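Local coordinates for protein Non-ribosomal peptide synthetase (Methanobrevibacter ruminantium, PDB 6VTJ) that probably carries a thioester-bound peptide on a phosphopantetheine-bearing carrier domain and releases it reductively through a Rossmann-type reductase domain, at residues L374-T379 with H463-D468. Sequence-based numbering, arbitrary orientation.
Sequences LALSKT and HSLGFD
Leu465 reaches Ala375, Leu376 and Thr379 through one methyl, CD1. Leu465 CD1 lies 3.8 Å from Thr379 CG2 and as close to Ala375 O; Ala375 CB and Leu376 CD2 are each 4.3 Å from Leu465 CD1. No hydrogen bond crosses between the segments; the contact is van der Waals and buries a modest 157 Å². Thr379, closing a type I beta turn that starts at Leu376, meets the leucine side chain at about a right angle. Thr379 OG1, between the backbone N and the carbonyl carbon (chi1 57°), donates in the carbonyl plane to Leu376 O (2.8 Å), helping to hold the rotation that sets CG2 against Leu465; Thr379 N bonds the same oxygen and closes the turn. A serine here would keep the hydroxyl but would probably cost CD1 one of its two closest contacts and open a gap beside it. Packing fades toward solvent, where exposed Gly466 ends the 456-464 helix in a Schellman motif and His463 ND1 bonds the syn lone pair of Asp468 OD1 (2.7 Å). The contact joins the C-terminal end of helix 366-376 and its following turn to the loop after helix 456-464, with Phe118 of helix 115-120 touching Thr379 and Leu465, and Phe386 of strand 385-388 touching Leu376 and Thr379.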
ATOM      1  N   LEU A 374      -8.969  -5.503  14.160  1.00 23.37           N
ATOM      2  CA  LEU A 374     -10.130  -5.599  15.031  1.00 26.05           C
ATOM      3  C   LEU A 374      -9.742  -5.468  16.497  1.00 24.74           C
ATOM      4  O   LEU A 374     -10.481  -4.866  17.282  1.00 27.46           O
ATOM      5  CB  LEU A 374     -10.860  -6.913  14.777  1.00 27.02           C
ATOM      6  CG  LEU A 374     -11.549  -6.956  13.421  1.00 26.38           C
ATOM      7  CD1 LEU A 374     -12.422  -8.205  13.323  1.00 31.69           C
ATOM      8  CD2 LEU A 374     -12.375  -5.693  13.182  1.00 25.79           C
ATOM      9  N   ALA A 375      -8.584  -6.014  16.897  1.00 26.24           N
ATOM     10  CA  ALA A 375      -8.175  -5.889  18.302  1.00 22.29           C
ATOM     11  C   ALA A 375      -7.785  -4.459  18.641  1.00 23.95           C
ATOM     12  O   ALA A 375      -8.175  -3.929  19.685  1.00 25.31           O
ATOM     13  CB  ALA A 375      -7.013  -6.840  18.619  1.00 21.44           C
ATOM     14  N   LEU A 376      -6.981  -3.825  17.785  1.00 23.35           N
ATOM     15  CA  LEU A 376      -6.511  -2.480  18.076  1.00 24.06           C
ATOM     16  C   LEU A 376      -7.638  -1.461  18.037  1.00 26.86           C
ATOM     17  O   LEU A 376      -7.526  -0.418  18.686  1.00 24.64           O
ATOM     18  CB  LEU A 376      -5.389  -2.095  17.107  1.00 22.52           C
ATOM     19  CG  LEU A 376      -4.155  -2.997  17.273  1.00 23.96           C
ATOM     20  CD1 LEU A 376      -3.153  -2.833  16.126  1.00 22.89           C
ATOM     21  CD2 LEU A 376      -3.475  -2.768  18.629  1.00 25.35           C
ATOM     22  N   SER A 377      -8.736  -1.749  17.321  1.00 26.40           N
ATOM     23  CA  SER A 377      -9.848  -0.805  17.295  1.00 23.43           C
ATOM     24  C   SER A 377     -10.510  -0.650  18.667  1.00 24.88           C
ATOM     25  O   SER A 377     -11.190   0.354  18.896  1.00 26.59           O
ATOM     26  CB  SER A 377     -10.871  -1.244  16.242  1.00 27.64           C
ATOM     27  OG  SER A 377     -10.263  -1.297  14.940  1.00 30.77           O
ATOM     28  N   LYS A 378     -10.300  -1.598  19.590  1.00 27.62           N
ATOM     29  CA  LYS A 378     -10.905  -1.558  20.923  1.00 28.33           C
ATOM     30  C   LYS A 378     -10.007  -0.925  21.996  1.00 30.58           C
ATOM     31  O   LYS A 378     -10.416  -0.864  23.165  1.00 33.62           O
ATOM     32  CB  LYS A 378     -11.294  -2.973  21.375  1.00 33.68           C
ATOM     33  CG  LYS A 378     -12.175  -3.808  20.415  1.00 29.53           C
ATOM     34  CD  LYS A 378     -12.437  -5.180  21.077  1.00 39.59           C
ATOM     35  CE  LYS A 378     -13.223  -6.159  20.215  1.00 40.34           C
ATOM     36  NZ  LYS A 378     -12.358  -6.754  19.168  1.00 41.77           N
ATOM     37  N   THR A 379      -8.805  -0.452  21.641  1.00 27.86           N
ATOM     38  CA  THR A 379      -7.891   0.154  22.610  1.00 27.13           C
ATOM     39  C   THR A 379      -8.457   1.485  23.142  1.00 30.26           C
ATOM     40  O   THR A 379      -9.366   2.062  22.543  1.00 29.08           O
ATOM     41  CB  THR A 379      -6.517   0.363  21.969  1.00 25.10           C
ATOM     42  OG1 THR A 379      -6.635   1.164  20.788  1.00 26.64           O
ATOM     43  CG2 THR A 379      -5.853  -1.004  21.614  1.00 23.21           C
ATOM     44  N   HIS A 463       0.104  -7.972  22.278  1.00 22.82           N
ATOM     45  CA  HIS A 463       0.294  -9.136  23.121  1.00 28.10           C
ATOM     46  C   HIS A 463      -0.592  -9.045  24.356  1.00 29.45           C
ATOM     47  O   HIS A 463      -1.248 -10.025  24.739  1.00 29.17           O
ATOM     48  CB  HIS A 463       1.748  -9.287  23.518  1.00 28.35           C
ATOM     49  CG  HIS A 463       1.964 -10.408  24.477  1.00 33.42           C
ATOM     50  ND1 HIS A 463       2.136 -11.712  24.064  1.00 30.93           N
ATOM     51  CD2 HIS A 463       1.977 -10.432  25.832  1.00 31.83           C
ATOM     52  CE1 HIS A 463       2.277 -12.488  25.126  1.00 37.18           C
ATOM     53  NE2 HIS A 463       2.180 -11.738  26.210  1.00 31.79           N
ATOM     54  N   SER A 464      -0.679  -7.852  24.945  1.00 29.36           N
ATOM     55  CA  SER A 464      -1.567  -7.680  26.086  1.00 26.52           C
ATOM     56  C   SER A 464      -2.998  -8.021  25.705  1.00 29.30           C
ATOM     57  O   SER A 464      -3.747  -8.557  26.526  1.00 32.48           O
ATOM     58  CB  SER A 464      -1.430  -6.258  26.625  1.00 25.70           C
ATOM     59  OG  SER A 464      -2.560  -5.885  27.381  1.00 35.28           O
ATOM     60  N   LEU A 465      -3.365  -7.813  24.442  1.00 29.52           N
ATOM     61  CA  LEU A 465      -4.705  -8.091  23.947  1.00 25.10           C
ATOM     62  C   LEU A 465      -4.894  -9.537  23.511  1.00 29.89           C
ATOM     63  O   LEU A 465      -5.976  -9.889  23.034  1.00 32.72           O
ATOM     64  CB  LEU A 465      -5.032  -7.148  22.778  1.00 23.68           C
ATOM     65  CG  LEU A 465      -5.167  -5.686  23.192  1.00 28.13           C
ATOM     66  CD1 LEU A 465      -5.291  -4.742  21.953  1.00 21.97           C
ATOM     67  CD2 LEU A 465      -6.353  -5.495  24.172  1.00 24.97           C
ATOM     68  N   GLY A 466      -3.883 -10.384  23.683  1.00 33.79           N
ATOM     69  CA  GLY A 466      -3.984 -11.784  23.324  1.00 31.94           C
ATOM     70  C   GLY A 466      -3.509 -12.136  21.934  1.00 31.37           C
ATOM     71  O   GLY A 466      -3.779 -13.252  21.468  1.00 35.31           O
ATOM     72  N   PHE A 467      -2.786 -11.240  21.267  1.00 26.65           N
ATOM     73  CA  PHE A 467      -2.396 -11.408  19.871  1.00 28.49           C
ATOM     74  C   PHE A 467      -0.876 -11.471  19.788  1.00 28.41           C
ATOM     75  O   PHE A 467      -0.190 -10.536  20.223  1.00 28.49           O
ATOM     76  CB  PHE A 467      -2.952 -10.252  19.027  1.00 27.14           C
ATOM     77  CG  PHE A 467      -2.538 -10.283  17.580  1.00 28.93           C
ATOM     78  CD1 PHE A 467      -1.235 -10.005  17.202  1.00 21.87           C
ATOM     79  CD2 PHE A 467      -3.473 -10.563  16.589  1.00 26.37           C
ATOM     80  CE1 PHE A 467      -0.857 -10.044  15.872  1.00 25.03           C
ATOM     81  CE2 PHE A 467      -3.097 -10.603  15.245  1.00 24.18           C
ATOM     82  CZ  PHE A 467      -1.793 -10.346  14.887  1.00 25.85           C
ATOM     83  N   ASP A 468      -0.352 -12.556  19.219  1.00 26.84           N
ATOM     84  CA  ASP A 468       1.048 -12.653  18.822  1.00 28.88           C
ATOM     85  C   ASP A 468       1.102 -12.927  17.320  1.00 30.91           C
ATOM     86  O   ASP A 468       0.211 -13.585  16.766  1.00 31.76           O
ATOM     87  CB  ASP A 468       1.792 -13.773  19.576  1.00 25.89           C
ATOM     88  CG  ASP A 468       2.246 -13.365  20.978  1.00 33.28           C
ATOM     89  OD1 ASP A 468       1.892 -12.284  21.443  1.00 32.08           O
ATOM     90  OD2 ASP A 468       2.993 -14.139  21.627  1.00 44.92           O
TER